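Local structure of tyrosine-protein kinase receptor torso (Bombyx mori, 5AOQ) at residues Gly175-Asn180 and Phe213-Leu218; Gln159-Ile164 and Thr235-Lys240; Cys195-Met200 and Leu220-Glu225. The protein is a probable receptor tyrosine kinase whose extracellular part, described here, binds the neurohormone PTTH, stimulating MAPK signalling to ERK and taking part in starting metamorphosis. One frame throughout, in Å; residues are numbered along the deposited sequence.

All three contacts lie in the second FN3 domain, a beta sandwich and the part of the receptor that binds the PTTH dimer. Contact 1 pairs two strands of the three-stranded sheet (159-167, 171-179, 212-218), contact 3 ties the end of strand 189-195 and the turn after it to the start of strand 223-230 in the four-stranded sheet, and contact 2 joins edge strands of the two sheets. The centre of contact 2 is about 7 Å from that of contact 1 and about 11 Å from that of contact 3; the centres of contacts 1 and 3 are about 13 Å apart. Along the chain contact 2 encloses the other two, whose segments alternate, because strand 212-218 returns to the first sheet between strands 198-205 and 223-230 of the second.

Contact 1: residues Gly175-Asn180 and Phe213-Leu218; sequences GKFVWN and FDVENL. With NAG (2-acetamido-2-deoxy-beta-D-glucopyranose), chain E.
Phe-177 and Phe-213 leave their strands on the same face of the sheet and then diverge. Phe-177 holds CG anti to the carbonyl carbon (chi1 -62°), Phe-213 holds it anti to the backbone N (chi1 -179°). Phe-177 CB and Phe-213 CB thus stay 4.3 Å apart while the rings fan out. The ring of Phe-177 crosses Val-215 obliquely, its CE1 meeting Val-215 CG2, and Phe-213 O lies at its edge. Trp-179 has CG in the crowded position between N and carbonyl carbon (chi1 59°), which brings CZ3 to within 4.2 Å of Phe-213 CB, near the indole plane. These flat, apolar groups suit the inner face of an FN3 beta sandwich, where Phe-177 and Phe-213 both touch Ile-226 of the opposing sheet. The strands run antiparallel: Gly-175 with Val-215 and Phe-177 with Phe-213 are hydrogen-bonded pairs, Phe-213 N reaching Phe-177 O at 2.8 Å. A CB on Gly-175 would run into Leu-218 CD1, which packs 4.0 Å from Gly-175 CA, so the smallest residue suits the place. On the outer, exposed face Lys-176 runs beside Asp-214 and bends at chi3; CE touches Asp-214 OD1, but Lys-176 NZ stays 4.5 Å from Asp-214 OD1, beyond a salt bridge. Past the strand, Asn-180 ND2 is joined to C1 of the N-linked NAG (1.4 Å), while its OD1 accepts a hydrogen bond from Thr-158 N.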
loop_
_atom_site.group_PDB
_atom_site.type_symbol
_atom_site.label_atom_id
_atom_site.label_comp_id
_atom_site.label_asym_id
_atom_site.label_seq_id
_atom_site.Cartn_x
_atom_site.Cartn_y
_atom_site.Cartn_z
ATOM N N GLY A 175 17.630 14.078 -19.139
ATOM C CA GLY A 175 18.933 13.471 -18.922
ATOM C C GLY A 175 18.957 11.981 -19.205
ATOM O O GLY A 175 18.170 11.220 -18.642
ATOM N N LYS A 176 19.875 11.570 -20.078
ATOM C CA LYS A 176 20.029 10.165 -20.448
ATOM C C LYS A 176 21.293 9.575 -19.829
ATOM O O LYS A 176 22.351 10.207 -19.836
ATOM C CB LYS A 176 20.063 10.015 -21.970
ATOM C CG LYS A 176 20.089 8.569 -22.448
ATOM C CD LYS A 176 20.012 8.464 -23.966
ATOM C CE LYS A 176 18.650 8.885 -24.499
ATOM N NZ LYS A 176 18.537 8.682 -25.969
ATOM N N PHE A 177 21.170 8.359 -19.304
ATOM C CA PHE A 177 22.238 7.710 -18.547
ATOM C C PHE A 177 22.605 6.360 -19.152
ATOM O O PHE A 177 21.733 5.614 -19.606
ATOM C CB PHE A 177 21.817 7.523 -17.088
ATOM C CG PHE A 177 21.543 8.812 -16.364
ATOM C CD1 PHE A 177 20.412 9.557 -16.655
ATOM C CD2 PHE A 177 22.407 9.270 -15.385
ATOM C CE1 PHE A 177 20.156 10.739 -15.992
ATOM C CE2 PHE A 177 22.154 10.452 -14.717
ATOM C CZ PHE A 177 21.026 11.187 -15.022
ATOM N N VAL A 178 23.900 6.053 -19.149
ATOM C CA VAL A 178 24.410 4.797 -19.694
ATOM C C VAL A 178 25.607 4.332 -18.863
ATOM O O VAL A 178 26.294 5.147 -18.248
ATOM C CB VAL A 178 24.824 4.949 -21.178
ATOM C CG1 VAL A 178 25.402 3.649 -21.727
ATOM C CG2 VAL A 178 23.639 5.396 -22.025
ATOM N N TRP A 179 25.853 3.025 -18.843
ATOM C CA TRP A 179 27.005 2.476 -18.133
ATOM C C TRP A 179 27.531 1.211 -18.805
ATOM O O TRP A 179 26.812 0.554 -19.557
ATOM C CB TRP A 179 26.637 2.192 -16.675
ATOM C CG TRP A 179 25.496 1.233 -16.508
ATOM C CD1 TRP A 179 25.578 -0.096 -16.204
ATOM C CD2 TRP A 179 24.099 1.530 -16.633
ATOM N NE1 TRP A 179 24.318 -0.642 -16.131
ATOM C CE2 TRP A 179 23.394 0.334 -16.391
ATOM C CE3 TRP A 179 23.376 2.690 -16.926
ATOM C CZ2 TRP A 179 22.003 0.267 -16.432
ATOM C CZ3 TRP A 179 21.994 2.619 -16.968
ATOM C CH2 TRP A 179 21.325 1.416 -16.723
ATOM N N ASN A 180 28.790 0.877 -18.530
ATOM C CA ASN A 180 29.428 -0.275 -19.160
ATOM C C ASN A 180 28.966 -1.602 -18.576
ATOM O O ASN A 180 28.553 -1.679 -17.419
ATOM C CB ASN A 180 30.955 -0.168 -19.063
ATOM C CG ASN A 180 31.471 -0.197 -17.628
ATOM O OD1 ASN A 180 30.769 0.187 -16.692
ATOM N ND2 ASN A 180 32.719 -0.653 -17.460
ATOM N N PHE A 213 19.124 4.529 -19.475
ATOM C CA PHE A 213 18.075 5.030 -18.596
ATOM C C PHE A 213 17.800 6.505 -18.842
ATOM O O PHE A 213 18.697 7.338 -18.732
ATOM C CB PHE A 213 18.459 4.805 -17.135
ATOM C CG PHE A 213 17.418 5.267 -16.158
ATOM C CD1 PHE A 213 16.215 4.593 -16.041
ATOM C CD2 PHE A 213 17.643 6.368 -15.352
ATOM C CE1 PHE A 213 15.254 5.012 -15.141
ATOM C CE2 PHE A 213 16.686 6.790 -14.449
ATOM C CZ PHE A 213 15.490 6.112 -14.345
ATOM N N ASP A 214 16.549 6.820 -19.164
ATOM C CA ASP A 214 16.146 8.195 -19.426
ATOM C C ASP A 214 15.616 8.847 -18.154
ATOM O O ASP A 214 15.034 8.177 -17.300
ATOM C CB ASP A 214 15.081 8.246 -20.522
ATOM C CG ASP A 214 15.517 7.543 -21.791
ATOM O OD1 ASP A 214 16.737 7.492 -22.053
ATOM O OD2 ASP A 214 14.641 7.046 -22.529
ATOM N N VAL A 215 15.828 10.154 -18.037
ATOM C CA VAL A 215 15.295 10.932 -16.926
ATOM C C VAL A 215 14.721 12.243 -17.447
ATOM O O VAL A 215 15.252 12.830 -18.390
ATOM C CB VAL A 215 16.375 11.224 -15.863
ATOM C CG1 VAL A 215 15.782 12.006 -14.696
ATOM C CG2 VAL A 215 16.992 9.930 -15.370
ATOM N N GLU A 216 13.634 12.691 -16.828
ATOM C CA GLU A 216 12.965 13.917 -17.241
ATOM C C GLU A 216 12.659 14.820 -16.052
ATOM O O GLU A 216 12.830 14.428 -14.897
ATOM C CB GLU A 216 11.672 13.586 -17.990
ATOM C CG GLU A 216 11.870 12.651 -19.175
ATOM C CD GLU A 216 10.569 12.313 -19.876
ATOM O OE1 GLU A 216 9.525 12.898 -19.515
ATOM O OE2 GLU A 216 10.591 11.461 -20.788
ATOM N N ASN A 217 12.207 16.032 -16.356
ATOM C CA ASN A 217 11.820 17.008 -15.345
ATOM C C ASN A 217 12.985 17.424 -14.448
ATOM O O ASN A 217 12.778 17.854 -13.312
ATOM C CB ASN A 217 10.679 16.454 -14.490
ATOM C CG ASN A 217 9.604 15.784 -15.322
ATOM O OD1 ASN A 217 9.385 16.145 -16.479
ATOM N ND2 ASN A 217 8.931 14.797 -14.741
ATOM N N LEU A 218 14.205 17.297 -14.961
ATOM C CA LEU A 218 15.388 17.769 -14.248
ATOM C C LEU A 218 15.485 19.287 -14.334
ATOM O O LEU A 218 14.819 19.912 -15.159
ATOM C CB LEU A 218 16.657 17.125 -14.810
ATOM C CG LEU A 218 16.824 15.622 -14.587
ATOM C CD1 LEU A 218 18.042 15.112 -15.341
ATOM C CD2 LEU A 218 16.941 15.303 -13.104
HETATM C C1 NAG E . 33.399 -0.717 -16.185
HETATM C C2 NAG E . 33.445 -2.071 -15.477
HETATM C C3 NAG E . 34.191 -1.950 -14.147
HETATM C C4 NAG E . 35.542 -1.261 -14.324
HETATM C C5 NAG E . 35.402 0.023 -15.139
HETATM C C6 NAG E . 36.732 0.644 -15.508
HETATM C C7 NAG E . 31.580 -3.625 -15.907
HETATM C C8 NAG E . 30.180 -4.007 -15.526
HETATM N N2 NAG E . 32.095 -2.582 -15.249
HETATM O O3 NAG E . 34.378 -3.246 -13.591
HETATM O O4 NAG E . 36.052 -0.895 -13.046
HETATM O O5 NAG E . 34.718 -0.244 -16.369
HETATM O O6 NAG E . 37.830 -0.141 -15.064
HETATM O O7 NAG E . 32.204 -4.225 -16.774
#

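Contact 2: residues Gln159-Ile164 and Thr235-Lys240; sequences QEFKYI and TKHKYK
His-237 carries CG anti to its backbone N, and Gln-159 carries CG anti to its carbonyl carbon with an extended chain beyond, so the two side chains reach toward each other tip to tip. Phe-161 (chi1 40°) and Tyr-239 both start toward the opposite strand and hold CG in the crowded position between N and carbonyl carbon. Gln-159 CB sits 4.2 Å over the centroid of the His-237 imidazole, a CH-pi contact. The amide end lies against His-237 CB and CG, OE1 nearest CD2 and CG, with amide and ring planes 40° apart. At the imidazole edge, near its plane, lies Phe-161 CE2; the two rings meet rim to rim, planes 53° apart. Phe-161 in turn has Tyr-239 CB over one face, 4.2 Å from Phe-161 CZ, completing an aromatic cluster of Phe-161, His-237 and Tyr-239. Tyr-163 crosses Tyr-239 obliquely, its OH meeting the CD2-CE2 side of that ring. The axes of segments 159-164 and 235-240 come no closer than 9.6 Å, as in opposing sheets of an FN3 sandwich. Large side chains are therefore needed to span the gap, and alternation sends Lys-236 and Lys-238 away. Two hydroxyls are held from outside the pair: Tyr-239 OH is hydrogen-bonded to Asn-193 OD1 and Thr-235 OG1 to Asn-156 OD1. With no hydrogen bond between the segments, cohesion probably rests largely on van der Waals and CH-pi contacts, with the Gln-159 amide dipole beside the imidazole as a possible polar contribution.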
loop_
_atom_site.group_PDB
_atom_site.type_symbol
_atom_site.label_atom_id
_atom_site.label_comp_id
_atom_site.label_asym_id
_atom_site.label_seq_id
_atom_site.Cartn_x
_atom_site.Cartn_y
_atom_site.Cartn_z
ATOM N N GLN A 159 29.289 4.885 -14.796
ATOM C CA GLN A 159 28.186 5.485 -15.535
ATOM C C GLN A 159 28.559 6.797 -16.213
ATOM O O GLN A 159 29.158 7.679 -15.596
ATOM C CB GLN A 159 27.010 5.730 -14.589
ATOM C CG GLN A 159 26.803 4.625 -13.565
ATOM C CD GLN A 159 25.712 4.949 -12.569
ATOM O OE1 GLN A 159 25.058 5.988 -12.660
ATOM N NE2 GLN A 159 25.516 4.063 -11.600
ATOM N N GLU A 160 28.203 6.911 -17.490
ATOM C CA GLU A 160 28.297 8.177 -18.202
ATOM C C GLU A 160 26.881 8.688 -18.427
ATOM O O GLU A 160 25.925 7.911 -18.436
ATOM C CB GLU A 160 29.043 8.018 -19.530
ATOM C CG GLU A 160 28.274 7.279 -20.613
ATOM C CD GLU A 160 29.072 7.139 -21.898
ATOM O OE1 GLU A 160 30.319 7.192 -21.836
ATOM O OE2 GLU A 160 28.451 6.982 -22.971
ATOM N N PHE A 161 26.752 9.995 -18.607
ATOM C CA PHE A 161 25.445 10.626 -18.717
ATOM C C PHE A 161 25.489 11.859 -19.608
ATOM O O PHE A 161 26.512 12.538 -19.695
ATOM C CB PHE A 161 24.940 10.997 -17.325
ATOM C CG PHE A 161 26.013 11.535 -16.425
ATOM C CD1 PHE A 161 26.324 12.881 -16.424
ATOM C CD2 PHE A 161 26.722 10.688 -15.590
ATOM C CE1 PHE A 161 27.316 13.377 -15.601
ATOM C CE2 PHE A 161 27.718 11.178 -14.769
ATOM C CZ PHE A 161 28.014 12.523 -14.772
ATOM N N LYS A 162 24.367 12.139 -20.264
ATOM C CA LYS A 162 24.242 13.314 -21.117
ATOM C C LYS A 162 22.921 14.013 -20.839
ATOM O O LYS A 162 21.940 13.371 -20.458
ATOM C CB LYS A 162 24.336 12.930 -22.594
ATOM C CG LYS A 162 25.704 12.426 -23.020
ATOM C CD LYS A 162 25.715 12.041 -24.491
ATOM C CE LYS A 162 27.110 11.655 -24.956
ATOM N NZ LYS A 162 27.120 11.190 -26.372
ATOM N N TYR A 163 22.903 15.329 -21.029
ATOM C CA TYR A 163 21.711 16.126 -20.775
ATOM C C TYR A 163 21.339 16.956 -21.988
ATOM O O TYR A 163 22.194 17.323 -22.794
ATOM C CB TYR A 163 21.933 17.036 -19.570
ATOM C CG TYR A 163 22.453 16.295 -18.367
ATOM C CD1 TYR A 163 21.584 15.686 -17.474
ATOM C CD2 TYR A 163 23.816 16.191 -18.130
ATOM C CE1 TYR A 163 22.058 15.002 -16.376
ATOM C CE2 TYR A 163 24.298 15.510 -17.036
ATOM C CZ TYR A 163 23.415 14.916 -16.162
ATOM O OH TYR A 163 23.892 14.233 -15.069
ATOM N N ILE A 164 20.049 17.247 -22.107
ATOM C CA ILE A 164 19.549 18.105 -23.166
ATOM C C ILE A 164 18.481 19.026 -22.594
ATOM O O ILE A 164 17.498 18.571 -21.999
ATOM C CB ILE A 164 18.976 17.283 -24.340
ATOM C CG1 ILE A 164 20.073 16.397 -24.940
ATOM C CG2 ILE A 164 18.385 18.207 -25.404
ATOM C CD1 ILE A 164 19.612 15.481 -26.054
ATOM N N THR A 235 25.325 -0.005 -7.337
ATOM C CA THR A 235 26.268 1.078 -7.571
ATOM C C THR A 235 25.582 2.419 -7.371
ATOM O O THR A 235 24.789 2.857 -8.207
ATOM C CB THR A 235 26.867 1.020 -8.986
ATOM O OG1 THR A 235 27.623 -0.188 -9.139
ATOM C CG2 THR A 235 27.777 2.218 -9.233
ATOM N N LYS A 236 25.890 3.062 -6.249
ATOM C CA LYS A 236 25.369 4.388 -5.959
ATOM C C LYS A 236 26.249 5.423 -6.647
ATOM O O LYS A 236 27.475 5.389 -6.526
ATOM C CB LYS A 236 25.309 4.632 -4.452
ATOM C CG LYS A 236 24.714 3.469 -3.672
ATOM C CD LYS A 236 24.314 3.886 -2.267
ATOM C CE LYS A 236 23.853 2.696 -1.440
ATOM N NZ LYS A 236 24.991 1.963 -0.822
ATOM N N HIS A 237 25.615 6.340 -7.367
ATOM C CA HIS A 237 26.328 7.281 -8.221
ATOM C C HIS A 237 25.757 8.689 -8.109
ATOM O O HIS A 237 24.705 8.989 -8.675
ATOM C CB HIS A 237 26.274 6.802 -9.673
ATOM C CG HIS A 237 26.830 7.781 -10.657
ATOM N ND1 HIS A 237 28.183 7.940 -10.869
ATOM C CD2 HIS A 237 26.214 8.654 -11.489
ATOM C CE1 HIS A 237 28.375 8.868 -11.789
ATOM N NE2 HIS A 237 27.197 9.317 -12.183
ATOM N N LYS A 238 26.447 9.544 -7.360
ATOM C CA LYS A 238 26.051 10.940 -7.239
ATOM C C LYS A 238 26.435 11.701 -8.501
ATOM O O LYS A 238 27.428 11.376 -9.153
ATOM C CB LYS A 238 26.701 11.593 -6.018
ATOM C CG LYS A 238 26.196 11.072 -4.683
ATOM C CD LYS A 238 26.840 11.821 -3.526
ATOM C CE LYS A 238 26.319 11.332 -2.184
ATOM N NZ LYS A 238 26.954 12.047 -1.043
ATOM N N TYR A 239 25.642 12.710 -8.843
ATOM C CA TYR A 239 25.930 13.541 -10.005
ATOM C C TYR A 239 25.133 14.838 -9.946
ATOM O O TYR A 239 24.019 14.864 -9.431
ATOM C CB TYR A 239 25.616 12.779 -11.295
ATOM C CG TYR A 239 24.141 12.535 -11.517
ATOM C CD1 TYR A 239 23.513 11.423 -10.972
ATOM C CD2 TYR A 239 23.375 13.412 -12.271
ATOM C CE1 TYR A 239 22.167 11.195 -11.170
ATOM C CE2 TYR A 239 22.029 13.191 -12.477
ATOM C CZ TYR A 239 21.430 12.082 -11.921
ATOM O OH TYR A 239 20.088 11.855 -12.123
ATOM N N LYS A 240 25.710 15.907 -10.487
ATOM C CA LYS A 240 25.079 17.221 -10.470
ATOM C C LYS A 240 24.692 17.640 -11.884
ATOM O O LYS A 240 25.477 17.487 -12.819
ATOM C CB LYS A 240 26.021 18.251 -9.841
ATOM C CG LYS A 240 25.392 19.612 -9.584
ATOM C CD LYS A 240 26.399 20.571 -8.966
ATOM C CE LYS A 240 25.774 21.921 -8.647
ATOM N NZ LYS A 240 24.691 21.812 -7.632
#

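Contact 3: residues Cys195-Met200 and Leu220-Glu225; sequences CQNTNM and LNDECE
The carboxylate of Asp-222 straddles two successive backbone amides of the turn 195-198: OD1 takes Gln-196 N at 3.0 Å and OD2 takes Asn-197 N, also at 3.0 Å. This turn links strands 189-195 and 198-205 in the four-stranded sheet of the second FN3 domain. Both bonds are bent and weak, as is a third, from Gln-196 N to Glu-223 O at 3.5 Å. Asp suits the place because a short side chain, with CG anti to its backbone N (chi1 -163°), presents two acceptors side by side to two N-H groups; its own N is hydrogen-bonded to Thr-241 OG1. The amides probably also help to stabilise the buried negative charge. Outward from here lies the hormone: Lys-21 NZ of a PTTH chain makes weak hydrogen bonds to Cys-195 O and Gln-196 O, and Asn-197 packs on Tyr-102 of another PTTH chain. On the inner side, Leu-218 packs against the disulfide that ties the end of strand 189-195 to strand 223-230. Cysteine suits both positions because the two side chains leave neighbouring strands on the same face, facing each other. Each SG is anti to its carbonyl carbon, and Cys-195 SG joins Cys-224 SG at 2.0 Å with a chi3 of 104°.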
loop_
_atom_site.group_PDB
_atom_site.type_symbol
_atom_site.label_atom_id
_atom_site.label_comp_id
_atom_site.label_asym_id
_atom_site.label_seq_id
_atom_site.Cartn_x
_atom_site.Cartn_y
_atom_site.Cartn_z
ATOM N N CYS A 195 16.656 13.486 -7.220
ATOM C CA CYS A 195 17.323 14.787 -7.216
ATOM C C CYS A 195 16.788 15.670 -6.095
ATOM O O CYS A 195 15.694 15.438 -5.584
ATOM C CB CYS A 195 17.140 15.495 -8.558
ATOM S SG CYS A 195 17.878 14.656 -9.970
ATOM N N GLN A 196 17.556 16.695 -5.738
ATOM C CA GLN A 196 17.196 17.594 -4.644
ATOM C C GLN A 196 15.887 18.334 -4.911
ATOM O O GLN A 196 15.188 18.719 -3.972
ATOM C CB GLN A 196 18.322 18.607 -4.400
ATOM C CG GLN A 196 18.118 19.509 -3.191
ATOM C CD GLN A 196 19.245 20.513 -3.022
ATOM O OE1 GLN A 196 20.294 20.398 -3.656
ATOM N NE2 GLN A 196 19.027 21.508 -2.170
ATOM N N ASN A 197 15.559 18.531 -6.187
ATOM C CA ASN A 197 14.355 19.270 -6.565
ATOM C C ASN A 197 13.568 18.591 -7.687
ATOM O O ASN A 197 12.955 19.259 -8.521
ATOM C CB ASN A 197 14.728 20.696 -6.975
ATOM C CG ASN A 197 15.304 21.498 -5.825
ATOM O OD1 ASN A 197 14.565 22.049 -5.008
ATOM N ND2 ASN A 197 16.629 21.565 -5.752
ATOM N N THR A 198 13.590 17.263 -7.701
ATOM C CA THR A 198 12.767 16.486 -8.623
ATOM C C THR A 198 12.336 15.194 -7.944
ATOM O O THR A 198 13.131 14.548 -7.260
ATOM C CB THR A 198 13.512 16.161 -9.933
ATOM O OG1 THR A 198 13.965 17.374 -10.545
ATOM C CG2 THR A 198 12.599 15.420 -10.905
ATOM N N ASN A 199 11.075 14.821 -8.136
ATOM C CA ASN A 199 10.540 13.617 -7.519
ATOM C C ASN A 199 11.202 12.357 -8.056
ATOM O O ASN A 199 11.640 12.303 -9.206
ATOM C CB ASN A 199 9.026 13.539 -7.726
ATOM C CG ASN A 199 8.263 14.479 -6.810
ATOM O OD1 ASN A 199 8.651 14.697 -5.662
ATOM N ND2 ASN A 199 7.170 15.039 -7.314
ATOM N N MET A 200 11.270 11.350 -7.195
ATOM C CA MET A 200 11.974 10.108 -7.478
ATOM C C MET A 200 11.483 9.426 -8.751
ATOM O O MET A 200 10.311 9.534 -9.112
ATOM C CB MET A 200 11.816 9.166 -6.287
ATOM C CG MET A 200 12.585 7.864 -6.384
ATOM S SD MET A 200 12.320 6.808 -4.947
ATOM C CE MET A 200 10.531 6.696 -4.889
ATOM N N LEU A 220 18.351 22.909 -13.603
ATOM C CA LEU A 220 19.740 23.354 -13.611
ATOM C C LEU A 220 20.346 23.406 -12.212
ATOM O O LEU A 220 19.671 23.749 -11.241
ATOM C CB LEU A 220 19.848 24.733 -14.264
ATOM C CG LEU A 220 19.442 24.819 -15.737
ATOM C CD1 LEU A 220 19.400 26.268 -16.195
ATOM C CD2 LEU A 220 20.392 24.012 -16.608
ATOM N N ASN A 221 21.627 23.060 -12.128
ATOM C CA ASN A 221 22.394 23.170 -10.892
ATOM C C ASN A 221 21.786 22.380 -9.734
ATOM O O ASN A 221 21.781 22.838 -8.591
ATOM C CB ASN A 221 22.528 24.643 -10.502
ATOM C CG ASN A 221 23.179 25.469 -11.590
ATOM O OD1 ASN A 221 24.237 25.111 -12.104
ATOM N ND2 ASN A 221 22.539 26.573 -11.962
ATOM N N ASP A 222 21.279 21.191 -10.045
ATOM C CA ASP A 222 20.667 20.316 -9.049
ATOM C C ASP A 222 21.598 19.164 -8.693
ATOM O O ASP A 222 22.181 18.534 -9.573
ATOM C CB ASP A 222 19.332 19.774 -9.564
ATOM C CG ASP A 222 18.461 19.214 -8.456
ATOM O OD1 ASP A 222 19.016 18.769 -7.431
ATOM O OD2 ASP A 222 17.222 19.219 -8.611
ATOM N N GLU A 223 21.730 18.898 -7.397
ATOM C CA GLU A 223 22.580 17.816 -6.912
ATOM C C GLU A 223 21.791 16.507 -6.859
ATOM O O GLU A 223 21.008 16.281 -5.936
ATOM C CB GLU A 223 23.143 18.161 -5.531
ATOM C CG GLU A 223 24.248 17.228 -5.057
ATOM C CD GLU A 223 25.489 17.305 -5.928
ATOM O OE1 GLU A 223 25.712 18.360 -6.559
ATOM O OE2 GLU A 223 26.242 16.309 -5.981
ATOM N N CYS A 224 22.008 15.651 -7.854
ATOM C CA CYS A 224 21.261 14.400 -7.988
ATOM C C CYS A 224 22.058 13.170 -7.561
ATOM O O CYS A 224 23.270 13.235 -7.341
ATOM C CB CYS A 224 20.810 14.205 -9.436
ATOM S SG CYS A 224 19.726 15.486 -10.095
ATOM N N GLU A 225 21.355 12.046 -7.465
ATOM C CA GLU A 225 21.974 10.759 -7.178
ATOM C C GLU A 225 21.181 9.631 -7.836
ATOM O O GLU A 225 19.943 9.654 -7.859
ATOM C CB GLU A 225 22.073 10.530 -5.668
ATOM C CG GLU A 225 22.832 9.269 -5.285
ATOM C CD GLU A 225 22.959 9.096 -3.784
ATOM O OE1 GLU A 225 22.312 9.862 -3.039
ATOM O OE2 GLU A 225 23.706 8.194 -3.349
#